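Local coordinates for uncharacterized protein (Bacteroides thetaiotaomicron, PDB 3KZT) that is of unknown function, a DUF3828 domain-containing protein whose natural form is probably a lipoprotein, at residues 34-38 with 79-83. Residues are numbered along the deposited sequence; the frame is centred on the assembly and turned at random.
Sequences FYEAY and DPIIR. With SO4 (sulfate ion), chain F.
A tyrosine can serve a loop twice, packing its ring and bonding through its hydroxyl, and residues 34-38, on the long helix 13-41, illustrate this against loop 79-83, which leads from helix 63-75 towards the sheet. The first segment is regular helix (Y38 N to F34 O, 2.8 Å); the loop is turned, with a weak R83 N to D79 O bond of 2.7 Å. The nearest CA atoms, those of Y35 and I81, are 8.6 Å apart, so side chains bridge the gap. F34 (chi1 t) sets CE2 3.5 Å from I81 CG2, while its ring also touches I56 of helix 47-60. Y35, in the m rotamer, starts out sideways to the loop yet reaches it through its hydroxyl: OH donates to I81 O at 2.7 Å, at the ring edge, near its plane. Y38, one turn after F34 and again chi1 t, lays a ring face under I81, whose CD1 sits 4.0 Å from the centroid in a CH-pi contact. Its OH donates to D79 OD2 (2.6 Å), and one water donates to both Y38 OH (3.0 Å) and D79 OD1 (2.7 Å). That OD1 also accepts from I81 N at 3.1 Å, an Asx turn that shapes the loop as it presents I81 (m, t) to the three rings. R83, left-handed (phi/psi 52/51), lies out of the helix's reach. The hydroxyls thus give I81 O and D79 OD2 polar partners beside buried apolar packing, holding the loop by directional bonds too.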
loop_
_atom_site.group_PDB
_atom_site.type_symbol
_atom_site.label_atom_id
_atom_site.label_comp_id
_atom_site.label_asym_id
_atom_site.label_seq_id
_atom_site.Cartn_x
_atom_site.Cartn_y
_atom_site.Cartn_z
ATOM N N PHE A 34 -3.858 2.319 -8.127
ATOM C CA PHE A 34 -3.792 0.980 -8.718
ATOM C C PHE A 34 -2.560 0.201 -8.240
ATOM O O PHE A 34 -2.701 -0.921 -7.751
ATOM C CB PHE A 34 -3.803 1.020 -10.263
ATOM C CG PHE A 34 -3.454 -0.290 -10.882
ATOM C CD1 PHE A 34 -4.214 -1.429 -10.598
ATOM C CD2 PHE A 34 -2.337 -0.420 -11.723
ATOM C CE1 PHE A 34 -3.878 -2.668 -11.142
ATOM C CE2 PHE A 34 -2.003 -1.665 -12.280
ATOM C CZ PHE A 34 -2.771 -2.783 -11.985
ATOM N N TYR A 35 -1.373 0.799 -8.390
ATOM C CA TYR A 35 -0.107 0.126 -8.013
ATOM C C TYR A 35 0.032 -0.176 -6.524
ATOM O O TYR A 35 0.538 -1.236 -6.165
ATOM C CB TYR A 35 1.137 0.872 -8.562
ATOM C CG TYR A 35 1.460 0.457 -9.970
ATOM C CD1 TYR A 35 0.828 1.054 -11.064
ATOM C CD2 TYR A 35 2.374 -0.566 -10.217
ATOM C CE1 TYR A 35 1.103 0.652 -12.368
ATOM C CE2 TYR A 35 2.662 -0.975 -11.507
ATOM C CZ TYR A 35 2.028 -0.364 -12.588
ATOM O OH TYR A 35 2.304 -0.756 -13.872
ATOM N N GLU A 36 -0.428 0.735 -5.666
ATOM C CA GLU A 36 -0.423 0.485 -4.207
ATOM C C GLU A 36 -1.404 -0.630 -3.809
ATOM O O GLU A 36 -1.052 -1.500 -3.002
ATOM C CB GLU A 36 -0.676 1.767 -3.423
ATOM C CG GLU A 36 0.538 2.686 -3.448
ATOM C CD GLU A 36 0.254 4.103 -3.008
ATOM O OE1 GLU A 36 -0.797 4.369 -2.359
ATOM O OE2 GLU A 36 1.105 4.970 -3.314
ATOM N N ALA A 37 -2.612 -0.606 -4.394
ATOM C CA ALA A 37 -3.637 -1.653 -4.163
ATOM C C ALA A 37 -3.180 -3.012 -4.700
ATOM O O ALA A 37 -3.276 -4.018 -4.006
ATOM C CB ALA A 37 -4.956 -1.255 -4.815
ATOM N N TYR A 38 -2.682 -3.012 -5.940
ATOM C CA TYR A 38 -2.171 -4.225 -6.602
ATOM C C TYR A 38 -0.975 -4.838 -5.849
ATOM O O TYR A 38 -0.941 -6.044 -5.628
ATOM C CB TYR A 38 -1.792 -3.921 -8.059
ATOM C CG TYR A 38 -1.508 -5.142 -8.889
ATOM C CD1 TYR A 38 -2.530 -6.047 -9.188
ATOM C CD2 TYR A 38 -0.228 -5.384 -9.418
ATOM C CE1 TYR A 38 -2.289 -7.181 -9.960
ATOM C CE2 TYR A 38 0.024 -6.517 -10.194
ATOM C CZ TYR A 38 -1.016 -7.408 -10.465
ATOM O OH TYR A 38 -0.794 -8.516 -11.222
ATOM N N ASP A 79 5.134 -10.922 -14.318
ATOM C CA ASP A 79 3.952 -10.090 -14.285
ATOM C C ASP A 79 4.313 -8.805 -15.085
ATOM O O ASP A 79 5.184 -8.055 -14.654
ATOM C CB ASP A 79 3.586 -9.764 -12.830
ATOM C CG ASP A 79 2.233 -9.093 -12.690
ATOM O OD1 ASP A 79 1.757 -8.445 -13.637
ATOM O OD2 ASP A 79 1.648 -9.216 -11.607
ATOM N N PRO A 80 3.653 -8.568 -16.252
ATOM C CA PRO A 80 3.969 -7.342 -17.021
ATOM C C PRO A 80 3.619 -5.976 -16.317
ATOM O O PRO A 80 4.206 -4.939 -16.684
ATOM C CB PRO A 80 3.131 -7.518 -18.298
ATOM C CG PRO A 80 2.012 -8.355 -17.876
ATOM C CD PRO A 80 2.586 -9.338 -16.924
ATOM N N ILE A 81 2.689 -6.003 -15.335
ATOM C CA ILE A 81 2.301 -4.797 -14.587
ATOM C C ILE A 81 3.490 -4.275 -13.757
ATOM O O ILE A 81 3.764 -3.082 -13.761
ATOM C CB ILE A 81 1.071 -5.057 -13.656
ATOM C CG1 ILE A 81 -0.191 -5.394 -14.483
ATOM C CG2 ILE A 81 0.774 -3.808 -12.783
ATOM C CD1 ILE A 81 -1.356 -5.879 -13.644
ATOM N N ILE A 82 4.192 -5.196 -13.071
ATOM C CA ILE A 82 5.406 -4.874 -12.241
ATOM C C ILE A 82 6.770 -5.238 -12.902
ATOM O O ILE A 82 7.833 -4.875 -12.358
ATOM C CB ILE A 82 5.335 -5.519 -10.790
ATOM C CG1 ILE A 82 5.186 -7.052 -10.826
ATOM C CG2 ILE A 82 4.178 -4.921 -10.002
ATOM C CD1 ILE A 82 5.366 -7.733 -9.488
ATOM N N ARG A 83 6.738 -5.928 -14.061
ATOM C CA ARG A 83 7.953 -6.448 -14.745
ATOM C C ARG A 83 8.813 -7.261 -13.771
ATOM O O ARG A 83 10.022 -7.023 -13.618
ATOM C CB ARG A 83 8.742 -5.318 -15.419
ATOM C CG ARG A 83 7.995 -4.676 -16.533
ATOM C CD ARG A 83 8.811 -3.618 -17.195
ATOM N NE ARG A 83 8.120 -3.071 -18.366
ATOM C CZ ARG A 83 8.639 -2.194 -19.239
ATOM N NH1 ARG A 83 9.893 -1.716 -19.101
ATOM N NH2 ARG A 83 7.892 -1.780 -20.274
HETATM S S SO4 F . 9.496 0.172 -22.495
HETATM O O1 SO4 F . 8.120 -0.292 -22.684
HETATM O O2 SO4 F . 9.777 0.367 -21.076
HETATM O O3 SO4 F . 9.678 1.442 -23.197
HETATM O O4 SO4 F . 10.422 -0.824 -23.037
HETATM O O HOH W 1 -0.716 -9.314 -14.150
#